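Local coordinates for protein carbonic anhydrase (Porphyridium purpureum, PDB 1DDZ) that probably catalyses the reversible hydration of carbon dioxide to hydrogencarbonate and a proton, as a zinc-dependent beta-class carbonic anhydrase, at residues A22-Q27 with R476-V481; N183-V188 with R222-V227; T208-V213 with G289-F294. All coordinates share one frame; numbering follows the deposited sequence.

From the N terminus, helix 12-25 opens contact 1 at 22-27, and the partner of that segment, edge strand 476-481, comes 449 residues later near the C terminus. Contact 1 thus closes a loop round nearly the whole chain, with contacts 2 and 3 nested inside it. Contact 2 sets helix 172-193 against strand 222-227. Contact 3 begins between those two segments, on strand 208-214, and ends at helix 292-307, so the two loops cross. Strands 208-214 and 222-227 are antiparallel neighbours in one sheet, and the two contacts touch there. Contact 1 belongs to the other five-stranded sheet, its centre about 43 Å from the centres of both other contacts.

Contact 1. Residues A22-Q27 with R476-V481; sequences AKLVAQ and RDMGVV
Leu-24 and Met-478 mark the closest backbone approach, their CA atoms 6.4 Å apart where helix 12-25 reaches strand 476-481. The apolar meeting is a narrow one. Leu-24 sends CD1 to Met-478, 3.9 Å from SD and 4.0 Å from CE, and the two side chains cross obliquely. Met-478 starts away from the helix, but with CG anti to its carbonyl carbon (chi1 -68°) and further bends at chi2 and chi3, the thioether returns to the leucine. Glu-435 of helix 426-447 touches both side chains. Here the N-terminal helix is joined to strand 476-481, at the edge of the second five-stranded sheet as counted within this chain; the strand runs antiparallel beside 462-468, and Met-478 lies about 10 Å, side chain to side chain, from the zinc ligand His-384. Beside the apolar pair the contact turns polar and watery. One water, held only weakly by Lys-23 NZ, donates to the carbonyl O of Asp-477. A second accepts from Gln-27 NE2 at 2.9 Å and lies 3.1 Å from Asp-477 O, to which it may donate. Lys-23 NZ also stands 4.2 Å from Asp-477 OD2, too far for a salt bridge, although the opposite charges probably attract. The carboxylate is meanwhile engaged in an Asx turn, in which Gly-479 N donates to Asp-477 OD1 over 2.7 Å from above the carboxylate plane.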
ATOM      1  N   ALA A  22      -8.650  -1.056  30.703  1.00 17.17           N
ATOM      2  CA  ALA A  22      -9.193  -0.736  32.028  1.00 18.84           C
ATOM      3  C   ALA A  22      -8.171   0.084  32.819  1.00 19.37           C
ATOM      4  O   ALA A  22      -8.483   1.109  33.424  1.00 19.99           O
ATOM      5  CB  ALA A  22      -9.523  -2.009  32.772  1.00 17.71           C
ATOM      6  N   LYS A  23      -6.919  -0.337  32.750  1.00 21.31           N
ATOM      7  CA  LYS A  23      -5.856   0.369  33.447  1.00 22.12           C
ATOM      8  C   LYS A  23      -5.720   1.806  32.927  1.00 21.50           C
ATOM      9  O   LYS A  23      -5.554   2.746  33.705  1.00 22.53           O
ATOM     10  CB  LYS A  23      -4.539  -0.411  33.323  1.00 25.00           C
ATOM     11  CG  LYS A  23      -3.329   0.302  33.890  1.00 31.97           C
ATOM     12  CD  LYS A  23      -2.065  -0.555  33.804  1.00 43.78           C
ATOM     13  CE  LYS A  23      -0.808   0.318  33.863  1.00 48.43           C
ATOM     14  NZ  LYS A  23      -0.726   1.215  32.663  1.00 55.02           N
ATOM     15  N   LEU A  24      -5.855   1.991  31.621  1.00 20.54           N
ATOM     16  CA  LEU A  24      -5.731   3.330  31.037  1.00 20.44           C
ATOM     17  C   LEU A  24      -6.906   4.233  31.421  1.00 20.18           C
ATOM     18  O   LEU A  24      -6.730   5.356  31.881  1.00 16.28           O
ATOM     19  CB  LEU A  24      -5.622   3.227  29.508  1.00 21.27           C
ATOM     20  CG  LEU A  24      -5.902   4.462  28.646  1.00 22.97           C
ATOM     21  CD1 LEU A  24      -4.992   5.629  29.057  1.00 25.58           C
ATOM     22  CD2 LEU A  24      -5.688   4.099  27.184  1.00 26.81           C
ATOM     23  N   VAL A  25      -8.105   3.705  31.212  1.00 19.77           N
ATOM     24  CA  VAL A  25      -9.363   4.377  31.473  1.00 20.09           C
ATOM     25  C   VAL A  25      -9.585   4.788  32.944  1.00 20.97           C
ATOM     26  O   VAL A  25     -10.376   5.682  33.233  1.00 20.33           O
ATOM     27  CB  VAL A  25     -10.488   3.497  30.914  1.00 17.30           C
ATOM     28  CG1 VAL A  25     -11.783   3.769  31.580  1.00 27.48           C
ATOM     29  CG2 VAL A  25     -10.590   3.725  29.426  1.00 18.87           C
ATOM     30  N   ALA A  26      -8.838   4.175  33.855  1.00 20.03           N
ATOM     31  CA  ALA A  26      -8.938   4.506  35.268  1.00 22.98           C
ATOM     32  C   ALA A  26      -8.149   5.786  35.614  1.00 25.98           C
ATOM     33  O   ALA A  26      -8.238   6.277  36.735  1.00 27.05           O
ATOM     34  CB  ALA A  26      -8.443   3.342  36.109  1.00 20.33           C
ATOM     35  N   GLN A  27      -7.334   6.275  34.679  1.00 24.72           N
ATOM     36  CA  GLN A  27      -6.536   7.487  34.868  1.00 23.99           C
ATOM     37  C   GLN A  27      -7.154   8.534  33.952  1.00 23.58           C
ATOM     38  O   GLN A  27      -7.594   8.224  32.848  1.00 24.59           O
ATOM     39  CB  GLN A  27      -5.072   7.228  34.481  1.00 26.78           C
ATOM     40  CG  GLN A  27      -4.429   6.099  35.276  1.00 27.53           C
ATOM     41  CD  GLN A  27      -3.003   5.798  34.843  1.00 29.49           C
ATOM     42  OE1 GLN A  27      -2.033   6.331  35.406  1.00 30.13           O
ATOM     43  NE2 GLN A  27      -2.865   4.949  33.836  1.00 24.80           N
ATOM     44  N   ARG A 476       4.407   8.861  29.450  1.00 14.37           N
ATOM     45  CA  ARG A 476       3.341   8.275  30.246  1.00 14.47           C
ATOM     46  C   ARG A 476       3.010   6.881  29.698  1.00 16.15           C
ATOM     47  O   ARG A 476       2.871   6.674  28.477  1.00 14.57           O
ATOM     48  CB  ARG A 476       2.134   9.209  30.223  1.00  9.56           C
ATOM     49  CG  ARG A 476       2.500  10.568  30.830  1.00 11.25           C
ATOM     50  CD  ARG A 476       1.380  11.543  30.744  1.00  7.00           C
ATOM     51  NE  ARG A 476       1.787  12.846  31.243  1.00 16.71           N
ATOM     52  CZ  ARG A 476       1.868  13.152  32.537  1.00 19.66           C
ATOM     53  NH1 ARG A 476       1.581  12.253  33.467  1.00 14.39           N
ATOM     54  NH2 ARG A 476       2.188  14.378  32.906  1.00 22.19           N
ATOM     55  N   ASP A 477       2.924   5.920  30.607  1.00 15.81           N
ATOM     56  CA  ASP A 477       2.693   4.531  30.249  1.00 15.93           C
ATOM     57  C   ASP A 477       1.300   4.252  29.745  1.00 16.40           C
ATOM     58  O   ASP A 477       0.332   4.658  30.363  1.00 20.58           O
ATOM     59  CB  ASP A 477       2.998   3.658  31.464  1.00 20.04           C
ATOM     60  CG  ASP A 477       3.152   2.182  31.123  1.00 23.48           C
ATOM     61  OD1 ASP A 477       2.981   1.788  29.951  1.00 20.64           O
ATOM     62  OD2 ASP A 477       3.471   1.408  32.050  1.00 27.61           O
ATOM     63  N   MET A 478       1.209   3.626  28.571  1.00 14.23           N
ATOM     64  CA  MET A 478      -0.077   3.269  28.002  1.00 13.07           C
ATOM     65  C   MET A 478      -0.245   1.762  28.097  1.00 15.28           C
ATOM     66  O   MET A 478      -1.283   1.210  27.735  1.00 18.39           O
ATOM     67  CB  MET A 478      -0.198   3.730  26.547  1.00 14.48           C
ATOM     68  CG  MET A 478      -0.257   5.246  26.347  1.00 13.30           C
ATOM     69  SD  MET A 478      -1.751   6.014  26.998  1.00 18.04           S
ATOM     70  CE  MET A 478      -1.132   6.581  28.581  1.00 16.21           C
ATOM     71  N   GLY A 479       0.801   1.092  28.551  1.00 13.72           N
ATOM     72  CA  GLY A 479       0.748  -0.344  28.694  1.00 16.91           C
ATOM     73  C   GLY A 479       1.983  -0.999  28.102  1.00 20.51           C
ATOM     74  O   GLY A 479       2.722  -0.379  27.338  1.00 20.37           O
ATOM     75  N   VAL A 480       2.236  -2.241  28.493  1.00 19.37           N
ATOM     76  CA  VAL A 480       3.366  -2.988  27.981  1.00 19.40           C
ATOM     77  C   VAL A 480       2.896  -4.434  27.890  1.00 20.52           C
ATOM     78  O   VAL A 480       2.021  -4.835  28.657  1.00 24.09           O
ATOM     79  CB  VAL A 480       4.569  -2.859  28.906  1.00 18.85           C
ATOM     80  CG1 VAL A 480       4.321  -3.582  30.196  1.00 20.41           C
ATOM     81  CG2 VAL A 480       5.814  -3.378  28.214  1.00 22.15           C
ATOM     82  N   VAL A 481       3.358  -5.166  26.878  1.00 20.56           N
ATOM     83  CA  VAL A 481       2.983  -6.570  26.700  1.00 15.25           C
ATOM     84  C   VAL A 481       4.266  -7.316  26.412  1.00 20.18           C
ATOM     85  O   VAL A 481       4.999  -6.982  25.474  1.00 22.26           O
ATOM     86  CB  VAL A 481       2.050  -6.794  25.496  1.00 14.01           C
ATOM     87  CG1 VAL A 481       1.675  -8.267  25.401  1.00 17.62           C
ATOM     88  CG2 VAL A 481       0.813  -5.963  25.586  1.00 12.46           C
TER
HETATM   89  O   HOH W   1      -2.535   3.760  31.426  1.00 44.48           O
HETATM   90  O   HOH W   2      -0.021   4.830  33.456  1.00 40.79           O

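Contact 2. Residues N183-V188 with R222-V227; sequences NVLEQV and RDLGVV
Val-184 meets Leu-224 where, in the alpha-beta-alpha fold of this beta-class enzyme, helix 172-193 lies over strands 208-214 and 222-227 of the five-stranded mixed sheet, segments 183-188 and 222-227 running almost parallel (17°) with their axes 8.8 Å apart. The CG1 of Val-184, placed anti to the backbone N (chi1 173°), reaches to 3.9 Å from Leu-224 CG, and the two side chains meet at about a right angle. This valine is also about 8 Å, side chain to side chain, from the zinc ligand His-130. Leu-185 leaves the helix to one side, yet its end swings back, bringing CD2 to 3.5 Å from the carbonyl O of Leu-224; helix 266-279 touches this leucine too. Gly-225, next in the strand, closes an Asx turn by donating its N to Asp-223 OD1 at 2.9 Å, with backbone angles that suit glycine. Glu-186 turns outward to a salt bridge with Arg-160 of the second subunit. Gln-187 is also directed off the strand: its NE2 bonds Asn-183 OD1 at 3.0 Å, from above the carbonyl plane, while its OE1 takes the N of Cys-102, so this buried amide is gripped at both ends. Val-188 returns to the sheet one helical turn after Val-184, touching Val-209 as well. It slides past Val-227 in the opposite direction, with Val-188 CG1 stopping 3.9 Å from Val-227 CG1.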
ATOM      1  N   ASN A 183      19.185   6.157  -5.629  1.00  7.28           N
ATOM      2  CA  ASN A 183      17.927   5.880  -4.933  1.00  8.91           C
ATOM      3  C   ASN A 183      17.295   7.228  -4.505  1.00  7.00           C
ATOM      4  O   ASN A 183      16.147   7.513  -4.827  1.00 12.10           O
ATOM      5  CB  ASN A 183      18.156   4.970  -3.716  1.00  7.81           C
ATOM      6  CG  ASN A 183      16.841   4.574  -3.017  1.00  9.09           C
ATOM      7  OD1 ASN A 183      15.895   4.141  -3.668  1.00 13.63           O
ATOM      8  ND2 ASN A 183      16.779   4.756  -1.707  1.00  7.00           N
ATOM      9  N   VAL A 184      18.068   8.087  -3.856  1.00  7.00           N
ATOM     10  CA  VAL A 184      17.558   9.392  -3.438  1.00  8.43           C
ATOM     11  C   VAL A 184      17.003  10.146  -4.646  1.00 10.21           C
ATOM     12  O   VAL A 184      15.871  10.634  -4.599  1.00  9.16           O
ATOM     13  CB  VAL A 184      18.655  10.263  -2.754  1.00  8.02           C
ATOM     14  CG1 VAL A 184      18.133  11.660  -2.492  1.00  9.31           C
ATOM     15  CG2 VAL A 184      19.090   9.653  -1.465  1.00  7.00           C
ATOM     16  N   LEU A 185      17.757  10.181  -5.749  1.00 11.85           N
ATOM     17  CA  LEU A 185      17.316  10.896  -6.961  1.00 11.11           C
ATOM     18  C   LEU A 185      16.013  10.351  -7.512  1.00 11.12           C
ATOM     19  O   LEU A 185      15.156  11.097  -7.985  1.00 11.31           O
ATOM     20  CB  LEU A 185      18.367  10.834  -8.073  1.00 15.27           C
ATOM     21  CG  LEU A 185      19.022  12.134  -8.542  1.00 17.28           C
ATOM     22  CD1 LEU A 185      19.734  11.879  -9.860  1.00 16.27           C
ATOM     23  CD2 LEU A 185      17.990  13.231  -8.711  1.00 18.18           C
ATOM     24  N   GLU A 186      15.880   9.039  -7.486  1.00  7.50           N
ATOM     25  CA  GLU A 186      14.652   8.405  -7.957  1.00 11.84           C
ATOM     26  C   GLU A 186      13.459   8.766  -7.026  1.00 11.03           C
ATOM     27  O   GLU A 186      12.361   9.055  -7.481  1.00 13.81           O
ATOM     28  CB  GLU A 186      14.881   6.892  -8.023  1.00 12.72           C
ATOM     29  CG  GLU A 186      14.291   6.219  -9.257  1.00 28.86           C
ATOM     30  CD  GLU A 186      14.718   6.876 -10.586  1.00 34.80           C
ATOM     31  OE1 GLU A 186      13.831   7.513 -11.198  1.00 34.78           O
ATOM     32  OE2 GLU A 186      15.906   6.741 -11.015  1.00 35.94           O
ATOM     33  N   GLN A 187      13.687   8.792  -5.719  1.00 11.24           N
ATOM     34  CA  GLN A 187      12.621   9.155  -4.789  1.00 11.13           C
ATOM     35  C   GLN A 187      12.220  10.634  -5.003  1.00  7.98           C
ATOM     36  O   GLN A 187      11.041  10.958  -5.016  1.00 13.52           O
ATOM     37  CB  GLN A 187      13.029   8.863  -3.331  1.00  9.60           C
ATOM     38  CG  GLN A 187      13.486   7.409  -3.048  1.00  7.00           C
ATOM     39  CD  GLN A 187      12.679   6.349  -3.792  1.00  7.00           C
ATOM     40  OE1 GLN A 187      11.459   6.346  -3.757  1.00  7.00           O
ATOM     41  NE2 GLN A 187      13.368   5.467  -4.507  1.00 13.45           N
ATOM     42  N   VAL A 188      13.188  11.513  -5.236  1.00  8.27           N
ATOM     43  CA  VAL A 188      12.890  12.919  -5.507  1.00  7.00           C
ATOM     44  C   VAL A 188      11.985  12.981  -6.726  1.00 10.83           C
ATOM     45  O   VAL A 188      10.992  13.712  -6.751  1.00  9.75           O
ATOM     46  CB  VAL A 188      14.172  13.721  -5.761  1.00  7.68           C
ATOM     47  CG1 VAL A 188      13.849  15.087  -6.389  1.00  7.00           C
ATOM     48  CG2 VAL A 188      14.895  13.921  -4.449  1.00  7.00           C
ATOM     49  N   ARG A 222      25.201  16.345   1.081  1.00 17.48           N
ATOM     50  CA  ARG A 222      25.651  16.519  -0.299  1.00 13.24           C
ATOM     51  C   ARG A 222      24.406  16.710  -1.133  1.00 15.35           C
ATOM     52  O   ARG A 222      23.369  16.086  -0.869  1.00 15.84           O
ATOM     53  CB  ARG A 222      26.397  15.296  -0.799  1.00 16.67           C
ATOM     54  CG  ARG A 222      27.329  14.660   0.176  1.00 12.89           C
ATOM     55  CD  ARG A 222      28.430  15.561   0.587  1.00 19.75           C
ATOM     56  NE  ARG A 222      29.434  14.769   1.285  1.00 28.26           N
ATOM     57  CZ  ARG A 222      30.672  15.181   1.523  1.00 30.24           C
ATOM     58  NH1 ARG A 222      31.053  16.384   1.120  1.00 34.51           N
ATOM     59  NH2 ARG A 222      31.535  14.382   2.145  1.00 27.10           N
ATOM     60  N   ASP A 223      24.516  17.511  -2.179  1.00 14.51           N
ATOM     61  CA  ASP A 223      23.371  17.827  -3.019  1.00 14.81           C
ATOM     62  C   ASP A 223      23.084  16.814  -4.119  1.00 16.17           C
ATOM     63  O   ASP A 223      24.000  16.321  -4.749  1.00 18.90           O
ATOM     64  CB  ASP A 223      23.595  19.208  -3.620  1.00 14.36           C
ATOM     65  CG  ASP A 223      22.342  19.840  -4.123  1.00 15.24           C
ATOM     66  OD1 ASP A 223      21.266  19.239  -3.958  1.00 23.79           O
ATOM     67  OD2 ASP A 223      22.433  20.959  -4.688  1.00 18.42           O
ATOM     68  N   LEU A 224      21.814  16.448  -4.280  1.00 16.32           N
ATOM     69  CA  LEU A 224      21.418  15.528  -5.350  1.00 14.86           C
ATOM     70  C   LEU A 224      20.580  16.270  -6.369  1.00 14.99           C
ATOM     71  O   LEU A 224      20.158  15.682  -7.365  1.00 17.45           O
ATOM     72  CB  LEU A 224      20.588  14.357  -4.832  1.00 15.43           C
ATOM     73  CG  LEU A 224      21.272  13.063  -4.409  1.00 19.16           C
ATOM     74  CD1 LEU A 224      22.051  12.478  -5.560  1.00 21.12           C
ATOM     75  CD2 LEU A 224      22.177  13.343  -3.275  1.00 18.79           C
ATOM     76  N   GLY A 225      20.249  17.524  -6.061  1.00 15.00           N
ATOM     77  CA  GLY A 225      19.449  18.317  -6.975  1.00 11.07           C
ATOM     78  C   GLY A 225      18.173  18.811  -6.333  1.00 14.51           C
ATOM     79  O   GLY A 225      17.672  18.193  -5.398  1.00 14.04           O
ATOM     80  N   VAL A 226      17.684  19.952  -6.817  1.00 14.93           N
ATOM     81  CA  VAL A 226      16.469  20.587  -6.342  1.00 16.74           C
ATOM     82  C   VAL A 226      15.568  20.814  -7.535  1.00 18.60           C
ATOM     83  O   VAL A 226      16.034  21.196  -8.599  1.00 23.19           O
ATOM     84  CB  VAL A 226      16.758  22.006  -5.746  1.00 19.31           C
ATOM     85  CG1 VAL A 226      15.481  22.613  -5.118  1.00 17.16           C
ATOM     86  CG2 VAL A 226      17.865  21.942  -4.715  1.00 26.32           C
ATOM     87  N   VAL A 227      14.288  20.526  -7.400  1.00 18.82           N
ATOM     88  CA  VAL A 227      13.382  20.830  -8.481  1.00 16.27           C
ATOM     89  C   VAL A 227      12.388  21.803  -7.855  1.00 21.14           C
ATOM     90  O   VAL A 227      11.951  21.630  -6.707  1.00 18.88           O
ATOM     91  CB  VAL A 227      12.787  19.575  -9.193  1.00 18.42           C
ATOM     92  CG1 VAL A 227      13.217  18.286  -8.527  1.00 17.90           C
ATOM     93  CG2 VAL A 227      11.301  19.700  -9.396  1.00 18.20           C
TER

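Contact 3. Residues T208-V213 with G289-F294; sequences TVQGVV and GANRVF
Strand 208-213 and segment 289-294 keep their backbones well apart, the nearest CA atoms, those of Val-212 and Gly-289, being 9.3 Å from each other, and the side chains of Gln-210, Val-212 and Phe-294 bridge the interval. Phe-294 sits in the first turn of helix 292-307. Asn-291 is the N-cap of that helix, its OD1 accepting from Val-293 N at 2.8 Å in a nearly straight bond (172°). The first bond of the Phe-294 side chain leads past the strand, and a chi1 of -56°, setting CG beside the backbone N, brings the ring's end back to the sheet. Gln-210 NE2 comes to its edge, 3.2 Å from Phe-294 CZ, the amide turned 62° from the ring plane, and Val-212 CG2 lies 3.5 Å from Phe-294 CE2. The ring's two faces are taken by Val-293 CG1 and, on the opposite one, by the backbone N of Gly-289. Val-209 and Val-213 pack on helix 172-193, so strand 208-214 is held between helices in alpha-beta-alpha fashion. NE2 of Gln-210 donates weakly to Gly-211 O. The join therefore rests on van der Waals contact, with the amide N of Gln-210 at the ring's edge and a methyl of Val-212 beside it, and not on a hydrogen bond between the segments.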
ATOM      1  N   THR A 208       9.484  23.386  -3.062  1.00 15.17           N
ATOM      2  CA  THR A 208      10.669  22.772  -3.652  1.00 16.74           C
ATOM      3  C   THR A 208      10.863  21.328  -3.198  1.00 15.96           C
ATOM      4  O   THR A 208      10.474  20.964  -2.094  1.00 14.68           O
ATOM      5  CB  THR A 208      11.943  23.511  -3.253  1.00 15.41           C
ATOM      6  OG1 THR A 208      12.057  23.520  -1.827  1.00 11.66           O
ATOM      7  CG2 THR A 208      11.920  24.936  -3.795  1.00 18.08           C
ATOM      8  N   VAL A 209      11.423  20.496  -4.062  1.00 12.47           N
ATOM      9  CA  VAL A 209      11.716  19.138  -3.675  1.00 11.24           C
ATOM     10  C   VAL A 209      13.183  18.996  -3.970  1.00  9.46           C
ATOM     11  O   VAL A 209      13.611  19.264  -5.079  1.00 13.33           O
ATOM     12  CB  VAL A 209      10.941  18.096  -4.472  1.00 10.79           C
ATOM     13  CG1 VAL A 209      11.200  16.694  -3.869  1.00  7.00           C
ATOM     14  CG2 VAL A 209       9.465  18.430  -4.477  1.00  7.85           C
ATOM     15  N   GLN A 210      13.963  18.592  -2.982  1.00 10.17           N
ATOM     16  CA  GLN A 210      15.388  18.441  -3.167  1.00  8.06           C
ATOM     17  C   GLN A 210      15.912  17.160  -2.552  1.00 12.07           C
ATOM     18  O   GLN A 210      15.372  16.672  -1.555  1.00 12.79           O
ATOM     19  CB  GLN A 210      16.086  19.667  -2.571  1.00 14.23           C
ATOM     20  CG  GLN A 210      17.229  19.388  -1.625  1.00 23.65           C
ATOM     21  CD  GLN A 210      18.365  20.386  -1.760  1.00 27.31           C
ATOM     22  OE1 GLN A 210      18.220  21.559  -1.456  1.00 29.67           O
ATOM     23  NE2 GLN A 210      19.509  19.914  -2.225  1.00 30.15           N
ATOM     24  N   GLY A 211      16.943  16.596  -3.179  1.00 11.51           N
ATOM     25  CA  GLY A 211      17.575  15.382  -2.687  1.00  8.41           C
ATOM     26  C   GLY A 211      18.868  15.684  -1.952  1.00  7.00           C
ATOM     27  O   GLY A 211      19.616  16.595  -2.320  1.00 10.70           O
ATOM     28  N   VAL A 212      19.192  14.862  -0.964  1.00  7.00           N
ATOM     29  CA  VAL A 212      20.380  15.094  -0.171  1.00  7.82           C
ATOM     30  C   VAL A 212      20.868  13.736   0.388  1.00  7.00           C
ATOM     31  O   VAL A 212      20.089  12.801   0.458  1.00  8.76           O
ATOM     32  CB  VAL A 212      19.974  16.156   0.917  1.00 10.51           C
ATOM     33  CG1 VAL A 212      19.771  15.544   2.288  1.00  7.00           C
ATOM     34  CG2 VAL A 212      20.876  17.342   0.877  1.00  8.14           C
ATOM     35  N   VAL A 213      22.171  13.573   0.638  1.00  8.79           N
ATOM     36  CA  VAL A 213      22.726  12.325   1.219  1.00  9.79           C
ATOM     37  C   VAL A 213      23.802  12.790   2.156  1.00 12.32           C
ATOM     38  O   VAL A 213      24.282  13.903   2.018  1.00 16.64           O
ATOM     39  CB  VAL A 213      23.604  11.420   0.269  1.00 13.34           C
ATOM     40  CG1 VAL A 213      23.096   9.979   0.210  1.00  9.19           C
ATOM     41  CG2 VAL A 213      23.861  12.068  -1.060  1.00 14.07           C
ATOM     42  N   GLY A 289      25.571  21.648  -1.932  1.00 19.12           N
ATOM     43  CA  GLY A 289      25.016  22.680  -2.789  1.00 17.53           C
ATOM     44  C   GLY A 289      25.225  24.013  -2.097  1.00 20.57           C
ATOM     45  O   GLY A 289      25.839  24.055  -1.035  1.00 19.17           O
ATOM     46  N   ALA A 290      24.713  25.104  -2.659  1.00 24.95           N
ATOM     47  CA  ALA A 290      24.888  26.413  -2.032  1.00 27.06           C
ATOM     48  C   ALA A 290      23.661  26.903  -1.255  1.00 30.72           C
ATOM     49  O   ALA A 290      23.699  27.978  -0.657  1.00 34.18           O
ATOM     50  CB  ALA A 290      25.305  27.439  -3.061  1.00 30.33           C
ATOM     51  N   ASN A 291      22.572  26.137  -1.297  1.00 30.96           N
ATOM     52  CA  ASN A 291      21.338  26.471  -0.588  1.00 31.02           C
ATOM     53  C   ASN A 291      21.559  26.540   0.935  1.00 26.60           C
ATOM     54  O   ASN A 291      22.480  25.927   1.474  1.00 27.91           O
ATOM     55  CB  ASN A 291      20.254  25.447  -0.954  1.00 36.87           C
ATOM     56  CG  ASN A 291      18.943  25.688  -0.231  1.00 46.10           C
ATOM     57  OD1 ASN A 291      18.790  25.287   0.927  1.00 52.29           O
ATOM     58  ND2 ASN A 291      17.995  26.350  -0.894  1.00 52.04           N
ATOM     59  N   ARG A 292      20.715  27.293   1.628  1.00 25.97           N
ATOM     60  CA  ARG A 292      20.835  27.446   3.073  1.00 26.99           C
ATOM     61  C   ARG A 292      20.894  26.122   3.831  1.00 22.94           C
ATOM     62  O   ARG A 292      21.551  26.024   4.859  1.00 26.01           O
ATOM     63  CB  ARG A 292      19.740  28.373   3.628  1.00 29.23           C
ATOM     64  CG  ARG A 292      18.363  27.766   3.754  1.00 38.85           C
ATOM     65  CD  ARG A 292      17.352  28.812   4.209  1.00 47.71           C
ATOM     66  NE  ARG A 292      16.541  29.302   3.096  1.00 55.90           N
ATOM     67  CZ  ARG A 292      15.226  29.107   2.987  1.00 61.13           C
ATOM     68  NH1 ARG A 292      14.565  28.433   3.933  1.00 61.71           N
ATOM     69  NH2 ARG A 292      14.573  29.543   1.908  1.00 62.58           N
ATOM     70  N   VAL A 293      20.256  25.096   3.284  1.00 22.19           N
ATOM     71  CA  VAL A 293      20.238  23.750   3.871  1.00 20.92           C
ATOM     72  C   VAL A 293      21.661  23.267   4.144  1.00 20.98           C
ATOM     73  O   VAL A 293      21.963  22.700   5.213  1.00 18.68           O
ATOM     74  CB  VAL A 293      19.528  22.764   2.898  1.00 18.52           C
ATOM     75  CG1 VAL A 293      20.072  21.349   3.041  1.00 20.86           C
ATOM     76  CG2 VAL A 293      18.037  22.784   3.143  1.00 21.94           C
ATOM     77  N   PHE A 294      22.540  23.564   3.191  1.00 18.02           N
ATOM     78  CA  PHE A 294      23.930  23.151   3.278  1.00 18.09           C
ATOM     79  C   PHE A 294      24.736  24.061   4.181  1.00 14.38           C
ATOM     80  O   PHE A 294      25.499  23.588   5.030  1.00 19.59           O
ATOM     81  CB  PHE A 294      24.533  23.044   1.866  1.00 12.33           C
ATOM     82  CG  PHE A 294      23.761  22.111   0.959  1.00 12.95           C
ATOM     83  CD1 PHE A 294      22.822  22.613   0.066  1.00  7.50           C
ATOM     84  CD2 PHE A 294      23.950  20.723   1.032  1.00 11.56           C
ATOM     85  CE1 PHE A 294      22.079  21.752  -0.724  1.00 13.40           C
ATOM     86  CE2 PHE A 294      23.206  19.854   0.241  1.00  8.09           C
ATOM     87  CZ  PHE A 294      22.275  20.362  -0.639  1.00 11.28           C
TER